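Local coordinates for protein CG5036 (Drosophila melanogaster, PDB 4IGU) that probably binds G-protein alpha subunits through its RGS domain and speeds their GTP hydrolysis, thereby damping G-protein signalling, at residues E17-R20 / S21-K24; N41-R44 / S45-S48; L53-L56 / A57-L61; I119-L122 / M123-S127; R130-S134 / Q135-T139. All blocks are in the same frame, centred on the assembly; numbering follows the deposited sequence.

Contact 1 of 5, residues E17-R20 / S21-K24; sequences EEIR and SWGK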
# COMPACT_ATOMS: atom_id res chain seq x y z
N GLU A 17 -1.80 -21.03 -8.00
CA GLU A 17 -1.15 -21.24 -6.71
C GLU A 17 -0.79 -19.90 -6.05
O GLU A 17 -1.02 -19.70 -4.85
CB GLU A 17 0.11 -22.09 -6.89
CG GLU A 17 0.80 -22.49 -5.59
CD GLU A 17 1.83 -23.59 -5.81
OE1 GLU A 17 1.78 -24.26 -6.86
OE2 GLU A 17 2.70 -23.78 -4.93
N GLU A 18 -0.22 -19.00 -6.84
CA GLU A 18 0.14 -17.66 -6.38
C GLU A 18 -1.11 -16.92 -5.90
O GLU A 18 -1.13 -16.33 -4.81
CB GLU A 18 0.81 -16.89 -7.51
CG GLU A 18 1.09 -15.43 -7.21
CD GLU A 18 2.35 -15.23 -6.38
OE1 GLU A 18 2.34 -14.40 -5.45
OE2 GLU A 18 3.36 -15.90 -6.68
N ILE A 19 -2.16 -16.96 -6.71
CA ILE A 19 -3.43 -16.32 -6.38
C ILE A 19 -4.02 -16.79 -5.05
O ILE A 19 -4.37 -15.97 -4.18
CB ILE A 19 -4.47 -16.55 -7.50
CG1 ILE A 19 -3.99 -15.88 -8.80
CG2 ILE A 19 -5.85 -16.03 -7.07
CD1 ILE A 19 -4.84 -16.19 -10.04
N ARG A 20 -4.13 -18.10 -4.88
CA ARG A 20 -4.71 -18.64 -3.66
C ARG A 20 -3.86 -18.33 -2.43
O ARG A 20 -4.37 -18.25 -1.32
CB ARG A 20 -4.92 -20.15 -3.79
CG ARG A 20 -6.03 -20.50 -4.76
CD ARG A 20 -6.09 -21.98 -5.06
NE ARG A 20 -7.28 -22.28 -5.85
CZ ARG A 20 -7.55 -23.45 -6.41
NH1 ARG A 20 -6.69 -24.46 -6.29
NH2 ARG A 20 -8.67 -23.61 -7.10
N SER A 21 -2.55 -18.14 -2.65
CA SER A 21 -1.66 -17.80 -1.53
C SER A 21 -2.03 -16.44 -0.92
O SER A 21 -1.84 -16.22 0.29
CB SER A 21 -0.20 -17.82 -1.98
OG SER A 21 0.12 -16.70 -2.79
N TRP A 22 -2.56 -15.54 -1.75
CA TRP A 22 -2.94 -14.19 -1.31
C TRP A 22 -4.04 -14.28 -0.27
O TRP A 22 -4.21 -13.37 0.55
CB TRP A 22 -3.42 -13.34 -2.51
CG TRP A 22 -2.43 -13.25 -3.63
CD1 TRP A 22 -1.10 -13.55 -3.58
CD2 TRP A 22 -2.70 -12.86 -4.99
NE1 TRP A 22 -0.52 -13.35 -4.81
CE2 TRP A 22 -1.48 -12.92 -5.69
CE3 TRP A 22 -3.85 -12.44 -5.67
CZ2 TRP A 22 -1.38 -12.60 -7.05
CZ3 TRP A 22 -3.75 -12.12 -7.02
CH2 TRP A 22 -2.52 -12.20 -7.69
N GLY A 23 -4.79 -15.38 -0.30
CA GLY A 23 -5.91 -15.57 0.60
C GLY A 23 -5.53 -16.18 1.93
O GLY A 23 -6.36 -16.26 2.84
N LYS A 24 -4.28 -16.62 2.07
CA LYS A 24 -3.79 -17.21 3.32
C LYS A 24 -3.36 -16.15 4.32
O LYS A 24 -3.54 -16.31 5.53
CB LYS A 24 -2.61 -18.15 3.04
CG LYS A 24 -2.92 -19.29 2.06
CD LYS A 24 -1.66 -20.09 1.73
CE LYS A 24 -1.98 -21.28 0.84
NZ LYS A 24 -3.08 -22.10 1.42

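Contact 2 of 5, residues N41-R44 / S45-S48; sequences NFLR and SEFS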
# COMPACT_ATOMS: atom_id res chain seq x y z
N ASN A 41 -5.79 -2.56 -7.84
CA ASN A 41 -6.95 -2.40 -8.73
C ASN A 41 -8.25 -2.45 -7.96
O ASN A 41 -9.18 -1.70 -8.23
CB ASN A 41 -6.95 -3.46 -9.84
CG ASN A 41 -5.92 -3.19 -10.92
OD1 ASN A 41 -5.42 -2.07 -11.05
ND2 ASN A 41 -5.61 -4.20 -11.73
N PHE A 42 -8.30 -3.34 -6.98
CA PHE A 42 -9.47 -3.44 -6.12
C PHE A 42 -9.65 -2.18 -5.29
O PHE A 42 -10.77 -1.70 -5.11
CB PHE A 42 -9.36 -4.65 -5.21
CG PHE A 42 -10.46 -4.72 -4.19
CD1 PHE A 42 -11.76 -5.03 -4.58
CD2 PHE A 42 -10.20 -4.46 -2.85
CE1 PHE A 42 -12.77 -5.09 -3.64
CE2 PHE A 42 -11.21 -4.51 -1.91
CZ PHE A 42 -12.50 -4.83 -2.31
N LEU A 43 -8.55 -1.65 -4.75
CA LEU A 43 -8.61 -0.44 -3.95
C LEU A 43 -9.07 0.75 -4.79
O LEU A 43 -9.78 1.62 -4.29
CB LEU A 43 -7.25 -0.12 -3.33
CG LEU A 43 -6.78 -1.09 -2.25
CD1 LEU A 43 -5.36 -0.78 -1.83
CD2 LEU A 43 -7.73 -1.01 -1.07
N ARG A 44 -8.64 0.80 -6.05
CA ARG A 44 -9.06 1.88 -6.94
C ARG A 44 -10.58 1.84 -7.09
O ARG A 44 -11.27 2.86 -6.98
CB ARG A 44 -8.35 1.77 -8.29
CG ARG A 44 -8.74 2.84 -9.31
CD ARG A 44 -7.75 2.90 -10.47
NE ARG A 44 -6.43 3.36 -10.02
CZ ARG A 44 -5.39 2.56 -9.80
NH1 ARG A 44 -5.50 1.26 -10.01
NH2 ARG A 44 -4.24 3.08 -9.38
N SER A 45 -11.11 0.63 -7.28
CA SER A 45 -12.55 0.42 -7.38
C SER A 45 -13.24 0.88 -6.10
O SER A 45 -14.45 1.14 -6.10
CB SER A 45 -12.85 -1.06 -7.61
OG SER A 45 -12.98 -1.74 -6.37
N GLU A 46 -12.48 1.01 -5.03
CA GLU A 46 -13.02 1.42 -3.73
C GLU A 46 -12.64 2.85 -3.35
O GLU A 46 -12.89 3.28 -2.23
CB GLU A 46 -12.52 0.46 -2.65
CG GLU A 46 -13.63 -0.18 -1.86
CD GLU A 46 -13.13 -1.23 -0.90
OE1 GLU A 46 -12.03 -1.05 -0.32
OE2 GLU A 46 -13.86 -2.23 -0.71
N PHE A 47 -12.03 3.58 -4.29
CA PHE A 47 -11.57 4.95 -4.02
C PHE A 47 -10.64 5.03 -2.80
O PHE A 47 -10.75 5.96 -2.00
CB PHE A 47 -12.76 5.89 -3.85
CG PHE A 47 -13.74 5.83 -4.99
CD1 PHE A 47 -13.53 6.58 -6.14
CD2 PHE A 47 -14.87 5.03 -4.91
CE1 PHE A 47 -14.43 6.52 -7.20
CE2 PHE A 47 -15.77 4.97 -5.96
CZ PHE A 47 -15.55 5.72 -7.10
N SER A 48 -9.73 4.07 -2.67
CA SER A 48 -8.76 4.13 -1.58
C SER A 48 -7.37 3.70 -2.04
O SER A 48 -6.54 3.32 -1.22
CB SER A 48 -9.22 3.29 -0.39
OG SER A 48 -9.39 1.93 -0.77

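Contact 3 of 5, residues L53-L56 / A57-L61; sequences LFWL and ACEDL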
# COMPACT_ATOMS: atom_id res chain seq x y z
N LEU A 53 -0.53 3.15 -2.61
CA LEU A 53 0.46 3.97 -3.29
C LEU A 53 1.35 4.70 -2.26
O LEU A 53 2.58 4.78 -2.43
CB LEU A 53 -0.22 4.95 -4.26
CG LEU A 53 -0.85 4.23 -5.47
CD1 LEU A 53 -1.89 5.09 -6.18
CD2 LEU A 53 0.24 3.83 -6.45
N PHE A 54 0.75 5.19 -1.18
CA PHE A 54 1.53 5.80 -0.09
C PHE A 54 2.45 4.76 0.51
O PHE A 54 3.64 5.01 0.73
CB PHE A 54 0.59 6.38 0.98
CG PHE A 54 1.29 6.79 2.26
CD1 PHE A 54 2.16 7.87 2.29
CD2 PHE A 54 1.03 6.12 3.45
CE1 PHE A 54 2.78 8.27 3.48
CE2 PHE A 54 1.65 6.50 4.65
CZ PHE A 54 2.53 7.57 4.66
N TRP A 55 1.90 3.57 0.77
CA TRP A 55 2.67 2.50 1.39
C TRP A 55 3.85 2.08 0.51
O TRP A 55 4.96 1.88 1.00
CB TRP A 55 1.77 1.29 1.72
CG TRP A 55 2.49 0.25 2.56
CD1 TRP A 55 2.57 0.21 3.92
CD2 TRP A 55 3.26 -0.86 2.08
NE1 TRP A 55 3.34 -0.87 4.32
CE2 TRP A 55 3.77 -1.54 3.20
CE3 TRP A 55 3.57 -1.35 0.80
CZ2 TRP A 55 4.57 -2.68 3.09
CZ3 TRP A 55 4.37 -2.48 0.69
CH2 TRP A 55 4.85 -3.14 1.83
N LEU A 56 3.62 1.98 -0.79
CA LEU A 56 4.71 1.66 -1.71
C LEU A 56 5.74 2.80 -1.77
O LEU A 56 6.95 2.55 -1.92
CB LEU A 56 4.14 1.36 -3.09
CG LEU A 56 3.31 0.09 -3.17
CD1 LEU A 56 2.55 0.06 -4.48
CD2 LEU A 56 4.20 -1.13 -3.02
N ALA A 57 5.29 4.04 -1.67
CA ALA A 57 6.21 5.18 -1.73
C ALA A 57 7.13 5.18 -0.52
O ALA A 57 8.31 5.52 -0.64
CB ALA A 57 5.44 6.50 -1.82
N CYS A 58 6.59 4.83 0.65
CA CYS A 58 7.40 4.69 1.85
C CYS A 58 8.44 3.57 1.74
O CYS A 58 9.57 3.73 2.19
CB CYS A 58 6.53 4.47 3.08
SG CYS A 58 5.52 5.93 3.51
N GLU A 59 8.07 2.42 1.16
CA GLU A 59 9.05 1.35 0.98
C GLU A 59 10.17 1.78 0.04
O GLU A 59 11.34 1.45 0.24
CB GLU A 59 8.38 0.08 0.45
CG GLU A 59 7.44 -0.59 1.44
CD GLU A 59 8.19 -1.22 2.59
OE1 GLU A 59 8.79 -2.29 2.37
OE2 GLU A 59 8.20 -0.63 3.71
N ASP A 60 9.81 2.51 -1.00
CA ASP A 60 10.80 2.97 -1.96
C ASP A 60 11.75 3.98 -1.30
O ASP A 60 12.96 3.97 -1.54
CB ASP A 60 10.10 3.59 -3.16
CG ASP A 60 11.06 4.15 -4.16
OD1 ASP A 60 11.59 3.36 -4.96
OD2 ASP A 60 11.30 5.38 -4.13
N LEU A 61 11.19 4.86 -0.46
CA LEU A 61 11.99 5.87 0.22
C LEU A 61 13.08 5.20 1.06
O LEU A 61 14.20 5.73 1.18
CB LEU A 61 11.11 6.75 1.12
CG LEU A 61 11.85 7.82 1.94
CD1 LEU A 61 12.42 8.93 1.04
CD2 LEU A 61 10.96 8.42 3.06

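Contact 4 of 5, residues I119-L122 / M123-S127; sequences IYTL and MHRDS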
# COMPACT_ATOMS: atom_id res chain seq x y z
N ILE A 119 -1.39 2.98 7.99
CA ILE A 119 -2.01 2.69 6.69
C ILE A 119 -1.94 1.20 6.31
O ILE A 119 -2.89 0.65 5.75
CB ILE A 119 -1.42 3.58 5.57
CG1 ILE A 119 -1.65 5.07 5.90
CG2 ILE A 119 -2.04 3.23 4.22
CD1 ILE A 119 -3.10 5.42 6.13
N TYR A 120 -0.83 0.53 6.63
CA TYR A 120 -0.77 -0.93 6.42
C TYR A 120 -1.83 -1.66 7.25
O TYR A 120 -2.45 -2.61 6.77
CB TYR A 120 0.63 -1.46 6.76
CG TYR A 120 0.83 -2.95 6.50
CD1 TYR A 120 0.50 -3.91 7.46
CD2 TYR A 120 1.38 -3.39 5.30
CE1 TYR A 120 0.70 -5.27 7.23
CE2 TYR A 120 1.59 -4.75 5.06
CZ TYR A 120 1.24 -5.68 6.02
OH TYR A 120 1.44 -7.03 5.77
N THR A 121 -2.02 -1.23 8.50
CA THR A 121 -3.00 -1.84 9.39
C THR A 121 -4.41 -1.60 8.86
O THR A 121 -5.28 -2.48 8.95
CB THR A 121 -2.87 -1.27 10.83
OG1 THR A 121 -1.55 -1.54 11.33
CG2 THR A 121 -3.92 -1.88 11.76
N LEU A 122 -4.62 -0.42 8.29
CA LEU A 122 -5.88 -0.06 7.67
C LEU A 122 -6.22 -0.99 6.51
O LEU A 122 -7.31 -1.56 6.45
CB LEU A 122 -5.79 1.39 7.20
CG LEU A 122 -6.96 2.04 6.45
CD1 LEU A 122 -8.22 1.76 7.19
CD2 LEU A 122 -6.73 3.53 6.34
N MET A 123 -5.30 -1.14 5.56
CA MET A 123 -5.50 -2.04 4.43
C MET A 123 -5.71 -3.48 4.92
O MET A 123 -6.52 -4.23 4.38
CB MET A 123 -4.31 -2.00 3.48
CG MET A 123 -4.22 -0.71 2.64
SD MET A 123 -2.80 -0.75 1.53
CE MET A 123 -1.43 -0.90 2.69
N HIS A 124 -4.96 -3.85 5.94
CA HIS A 124 -5.01 -5.22 6.46
C HIS A 124 -6.37 -5.56 7.06
O HIS A 124 -6.88 -6.67 6.88
CB HIS A 124 -3.94 -5.41 7.53
CG HIS A 124 -3.75 -6.83 7.96
ND1 HIS A 124 -2.91 -7.18 8.99
CD2 HIS A 124 -4.29 -7.98 7.49
CE1 HIS A 124 -2.94 -8.50 9.15
NE2 HIS A 124 -3.77 -9.00 8.25
N ARG A 125 -6.96 -4.61 7.77
CA ARG A 125 -8.16 -4.88 8.55
C ARG A 125 -9.44 -4.49 7.84
O ARG A 125 -10.50 -5.09 8.08
CB ARG A 125 -8.06 -4.15 9.89
CG ARG A 125 -6.96 -4.67 10.80
CD ARG A 125 -7.41 -5.94 11.50
NE ARG A 125 -6.52 -7.07 11.26
CZ ARG A 125 -5.39 -7.29 11.93
NH1 ARG A 125 -4.99 -6.44 12.86
NH2 ARG A 125 -4.65 -8.36 11.65
N ASP A 126 -9.37 -3.48 6.99
CA ASP A 126 -10.58 -2.94 6.38
C ASP A 126 -10.76 -3.46 4.96
O ASP A 126 -11.71 -4.20 4.66
CB ASP A 126 -10.56 -1.40 6.41
CG ASP A 126 -11.86 -0.78 5.90
OD1 ASP A 126 -12.93 -1.09 6.47
OD2 ASP A 126 -11.81 -0.00 4.93
N SER A 127 -9.84 -3.10 4.07
CA SER A 127 -10.00 -3.41 2.65
C SER A 127 -9.61 -4.84 2.28
O SER A 127 -10.12 -5.39 1.30
CB SER A 127 -9.26 -2.38 1.79
OG SER A 127 -7.91 -2.27 2.19

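Contact 5 of 5, residues R130-S134 / Q135-T139; sequences RFLNS and QKFKT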
# COMPACT_ATOMS: atom_id res chain seq x y z
N ARG A 130 -12.50 -7.43 2.49
CA ARG A 130 -13.42 -7.19 1.37
C ARG A 130 -12.83 -7.64 0.03
O ARG A 130 -13.56 -8.14 -0.84
CB ARG A 130 -13.85 -5.72 1.31
CG ARG A 130 -14.76 -5.27 2.45
CD ARG A 130 -15.40 -3.91 2.15
NE ARG A 130 -14.41 -2.88 1.82
CZ ARG A 130 -13.85 -2.07 2.71
NH1 ARG A 130 -14.17 -2.18 4.00
NH2 ARG A 130 -12.97 -1.15 2.33
N PHE A 131 -11.52 -7.46 -0.15
CA PHE A 131 -10.85 -7.99 -1.34
C PHE A 131 -11.01 -9.51 -1.43
O PHE A 131 -11.25 -10.04 -2.50
CB PHE A 131 -9.37 -7.61 -1.37
CG PHE A 131 -8.59 -8.29 -2.47
CD1 PHE A 131 -8.80 -7.96 -3.81
CD2 PHE A 131 -7.63 -9.26 -2.18
CE1 PHE A 131 -8.09 -8.59 -4.82
CE2 PHE A 131 -6.92 -9.89 -3.18
CZ PHE A 131 -7.15 -9.55 -4.51
N LEU A 132 -10.87 -10.20 -0.31
CA LEU A 132 -11.06 -11.65 -0.30
C LEU A 132 -12.50 -12.04 -0.66
O LEU A 132 -12.72 -13.06 -1.30
CB LEU A 132 -10.65 -12.26 1.04
CG LEU A 132 -9.17 -12.12 1.40
CD1 LEU A 132 -8.81 -12.86 2.69
CD2 LEU A 132 -8.27 -12.57 0.25
N ASN A 133 -13.47 -11.23 -0.25
CA ASN A 133 -14.87 -11.51 -0.53
C ASN A 133 -15.34 -10.95 -1.89
O ASN A 133 -16.51 -11.07 -2.26
CB ASN A 133 -15.76 -10.99 0.62
CG ASN A 133 -17.24 -11.34 0.43
OD1 ASN A 133 -17.61 -12.52 0.34
ND2 ASN A 133 -18.10 -10.32 0.37
N SER A 134 -14.41 -10.36 -2.64
CA SER A 134 -14.76 -9.73 -3.91
C SER A 134 -14.94 -10.76 -5.04
O SER A 134 -14.34 -11.83 -5.02
CB SER A 134 -13.68 -8.74 -4.33
OG SER A 134 -12.47 -9.41 -4.61
N GLN A 135 -15.77 -10.42 -6.02
CA GLN A 135 -16.01 -11.32 -7.15
C GLN A 135 -14.74 -11.49 -7.97
O GLN A 135 -14.49 -12.57 -8.50
CB GLN A 135 -17.16 -10.84 -8.04
CG GLN A 135 -18.51 -11.47 -7.70
CD GLN A 135 -18.47 -13.00 -7.68
OE1 GLN A 135 -17.68 -13.63 -8.40
NE2 GLN A 135 -19.32 -13.60 -6.85
N LYS A 136 -13.95 -10.42 -8.05
CA LYS A 136 -12.69 -10.44 -8.78
C LYS A 136 -11.75 -11.51 -8.24
O LYS A 136 -11.20 -12.31 -9.00
CB LYS A 136 -12.02 -9.06 -8.69
CG LYS A 136 -11.40 -8.57 -9.99
CD LYS A 136 -10.22 -9.42 -10.41
CE LYS A 136 -9.86 -9.16 -11.87
NZ LYS A 136 -8.52 -9.71 -12.19
N PHE A 137 -11.56 -11.53 -6.92
CA PHE A 137 -10.66 -12.51 -6.31
C PHE A 137 -11.24 -13.91 -6.41
O PHE A 137 -10.51 -14.88 -6.69
CB PHE A 137 -10.34 -12.17 -4.85
CG PHE A 137 -9.43 -13.17 -4.20
CD1 PHE A 137 -8.09 -13.24 -4.56
CD2 PHE A 137 -9.92 -14.08 -3.27
CE1 PHE A 137 -7.25 -14.20 -3.99
CE2 PHE A 137 -9.09 -15.04 -2.70
CZ PHE A 137 -7.76 -15.09 -3.06
N LYS A 138 -12.54 -14.02 -6.17
CA LYS A 138 -13.24 -15.30 -6.23
C LYS A 138 -13.17 -15.91 -7.62
O LYS A 138 -13.06 -17.12 -7.75
CB LYS A 138 -14.69 -15.15 -5.77
CG LYS A 138 -14.88 -15.35 -4.27
CD LYS A 138 -16.24 -14.86 -3.81
CE LYS A 138 -16.32 -14.82 -2.29
NZ LYS A 138 -17.58 -14.16 -1.83
N THR A 139 -13.24 -15.06 -8.65
CA THR A 139 -13.12 -15.54 -10.02
C THR A 139 -11.67 -15.87 -10.39
O THR A 139 -11.40 -16.90 -11.01
CB THR A 139 -13.75 -14.55 -11.05
OG1 THR A 139 -13.22 -13.24 -10.86
CG2 THR A 139 -15.27 -14.51 -10.90

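Contact 1 of 5, residues E17-R20 / S21-K24
Trp22 turns back along helix 16-21 and meets Glu18 and Ile19. The side-chain hydrogen bond comes first: Trp22 NE1 donates to Glu18 OE1 over 3.1 Å at 163°, nearly straight. The carboxylate oxygen lies in the indole plane, at the ring edge, and uses its anti lone pair, while the two flat groups are turned 54° apart. Glu18 reaches this edge because its chain bends at chi2 (81°). OE1 has a second partner in Ser32 OG, which links helix 16-21 to the loop before helix 33-45. The face contacts are of another kind. Ile19 CA sits over the centre of the six-membered ring, 3.9 Å from its centroid, a CH-pi contact, and Ile19 CG1 adds apolar packing 4.1 Å from Trp22 CH2. Backbone bonds make up the third group. Ser21 N binds Glu17 O at 3.1 Å; Trp22 N and Gly23 N then turn to the carbonyls three residues back, Ile19 O and Arg20 O, the tightening seen where a helix ends. The buried indole N-H is thus paired with a carboxylate oxygen that also bonds to Ser32 OG, one acceptor serving two groups, and edge and face contacts together fix the rotation of the ring.

Contact 2 of 5, residues N41-R44 / S45-S48
Ser45 and Ser48 pair with the last carbonyls of helix 33-45, and Leu43 O carries the largest share. Leu43 O accepts from Ser48 N at 2.9 Å (170°) and from Glu46 N at 2.9 Å, the two donors arriving from opposite faces of its carbonyl plane. Phe47 N goes to Arg44 O at 2.9 Å. With Phe47 at positive phi as the C' residue, the crossed pair from Ser48 and Phe47 is a Schellman motif that ends the helix. Asn41 O is met by Ser45 N at 3.2 Å, a regular helical bond, and Phe42 O by the hydroxyl of Ser45, whose OG stands 2.5 Å from it; a chi1 of 89° folds OG back over the helix. The carboxylate of Glu46 leans on Phe42, OE2 lying 3.3 Å from CZ with the planes 64° apart, but its charge is answered by Arg130 in a salt bridge. A serine in place of Phe42 would probably leave Glu46 and Arg130 without the ring that packs against both, and open a gap beside Phe131. The last carbonyls of the helix therefore find donors in turn amides and a serine hydroxyl, and a salt bridge backs the Phe42-Glu46 contact.

Contact 3 of 5, residues L53-L56 / A57-L61
Phe54 and Cys58, and beside them Trp55 and Glu59, form two i to i+4 pairs on successive positions of helix 50-61, one of the helices of the all-helical RGS fold. In the first pair the thiol lies over the phenyl face: Cys58 SG is 3.8 Å from the centroid of the Phe54 ring, displaced toward the rim nearest CE1 and CZ. This is a sulfur-aromatic contact, made possible by the ring swinging along the helix toward its C-terminal end, with Phe54 CG anti to the backbone N (chi1 169°). Phe54 is buried, packed against Ile77 and Ile119 of the neighbouring helices. Beneath both pairs run unbroken helical bonds from Ala57 N through Asp60 N; that of Cys58 N to Phe54 O measures 3.0 Å. The second pair puts an aliphatic carbon over an indole. Glu59 CG stands 3.7 Å from the centroid of the six-membered ring of Trp55, a CH-pi contact, and the carboxylate beyond it lies stacked on the ring, the planes 14° apart. The bend of Glu59 at chi2 (-70°) brings the carboxylate over the ring, and its OE2 is held by Gln116 of helix 113-132. Replacing Trp55 with an alanine would probably leave Glu59 CG without its aromatic floor and the carboxylate held mainly by Gln116, and remove the ring that meets Tyr120. Among the ring atoms, Trp55 CH2 lies 3.7 Å from Glu59 CG and 3.9 Å from Glu59 CD.

Contact 4 of 5, residues I119-L122 / M123-S127
Helix 113-132, a long helix of the RGS domain, carries this contact, and it widens into a pi-type turn at residues 123-127. Up to that point the backbone is regular: Met123 N reaches Ile119 O at 3.0 Å and 172°, and His124 N reaches Tyr120 O at 2.9 Å. Arg125 N bonds to Thr121 O at 3.0 Å and only weakly to Leu122 O, whose main donor is Asp126 N at 2.9 Å. Met123 folds back on the preceding turn. Its chain runs straight through chi2 and bends at chi3 (-60°), which brings Met123 CE to 3.7 Å from Ile119 O and 3.8 Å from Tyr120 CA; Ile119 CG2 touches the same methyl more loosely. This buried side also meets Phe26, Met30 and Phe39 of the two helices packed against it. On another side Leu122 and Asp126 run alongside each other, with CD1 of the leucine 4.0 Å from CB of the aspartate, whose carboxylate pairs with Arg130 one turn on. Tyr120 and His124 approach obliquely, and both rings meet Phe26. Ser127 OG turns back to Met123 O, bonding at 3.3 Å in the carbonyl plane, on a lone pair. The pi-type turn is a local widening; Met123 and Ile119 face the helices packed against them while Arg125 and Asp126 are exposed, as in an amphipathic helix of the RGS bundle.

Contact 5 of 5, residues R130-S134 / Q135-T139
Phe137 fills the corner between helix 113-132 and helix 135-140, and most of it meets the end of the first helix. Phe137 CB, pointing back toward residues 130-134, comes 3.3 Å from Phe131 O and lies over the face of the Phe131 ring. From there CG runs anti to the backbone N (chi1 179°), which sends the ring across the helix end. Phe137 CD1 turns to the neighbouring phenyl, 3.8 Å from Phe131 CE2; the two rings meet obliquely, their planes at 49°. CE1, beyond it, turns to Ile19 of helix 16-21. On the other branch Phe137 CD2 is 3.6 Å from Leu132 O, and Phe137 CE2 is 3.9 Å from Leu132 CD2. That methyl sits over one face of the Phe137 ring as a CH-pi contact, the leucine running alongside. CZ, at the tip, is also near this methyl. The corner is built on an N-cap: Ser134 precedes helix 135-140, and its OG accepts Phe137 N at 3.3 Å and 160°, while donating its own proton to Phe131 O at 2.5 Å. One hydroxyl therefore joins the last turn of one helix to the first of the next. Lys138 N makes the regular bond to Ser134 O. Beyond it the lysine chain, extended from CG, lies beside Asn133, and Lys138 NZ donates a hydrogen bond to Asn133 OD1 at 2.7 Å, from above the plane of the amide; a weak bond from NZ to Asn133 O accompanies it. Phe131, buried, also packs edge-to-face on Phe39 of helix 33-45.

Overall arrangement
Contacts 2, 4 and 5 meet where the end of helix 33-45 lies against helix 113-132. Glu46 OE2 and Arg130 NE form a salt bridge of 2.7 Å between contacts 2 and 5, and Leu43 CD2 packs 3.5 Å from Ser127 OG between contacts 2 and 4. Contact 3 joins contact 4 through Trp55 NE1, 3.3 Å from Tyr120 CD2. Contact 1 touches contact 5, Ile19 O lying 3.4 Å from Phe137 CE1, so the N-terminal helix rests on the chain's last helix. Contacts 3 and 5 are farthest apart, centres about 25 Å. The bound sodium ion is remote, about 12 Å from the side chain of Asp60 in contact 3.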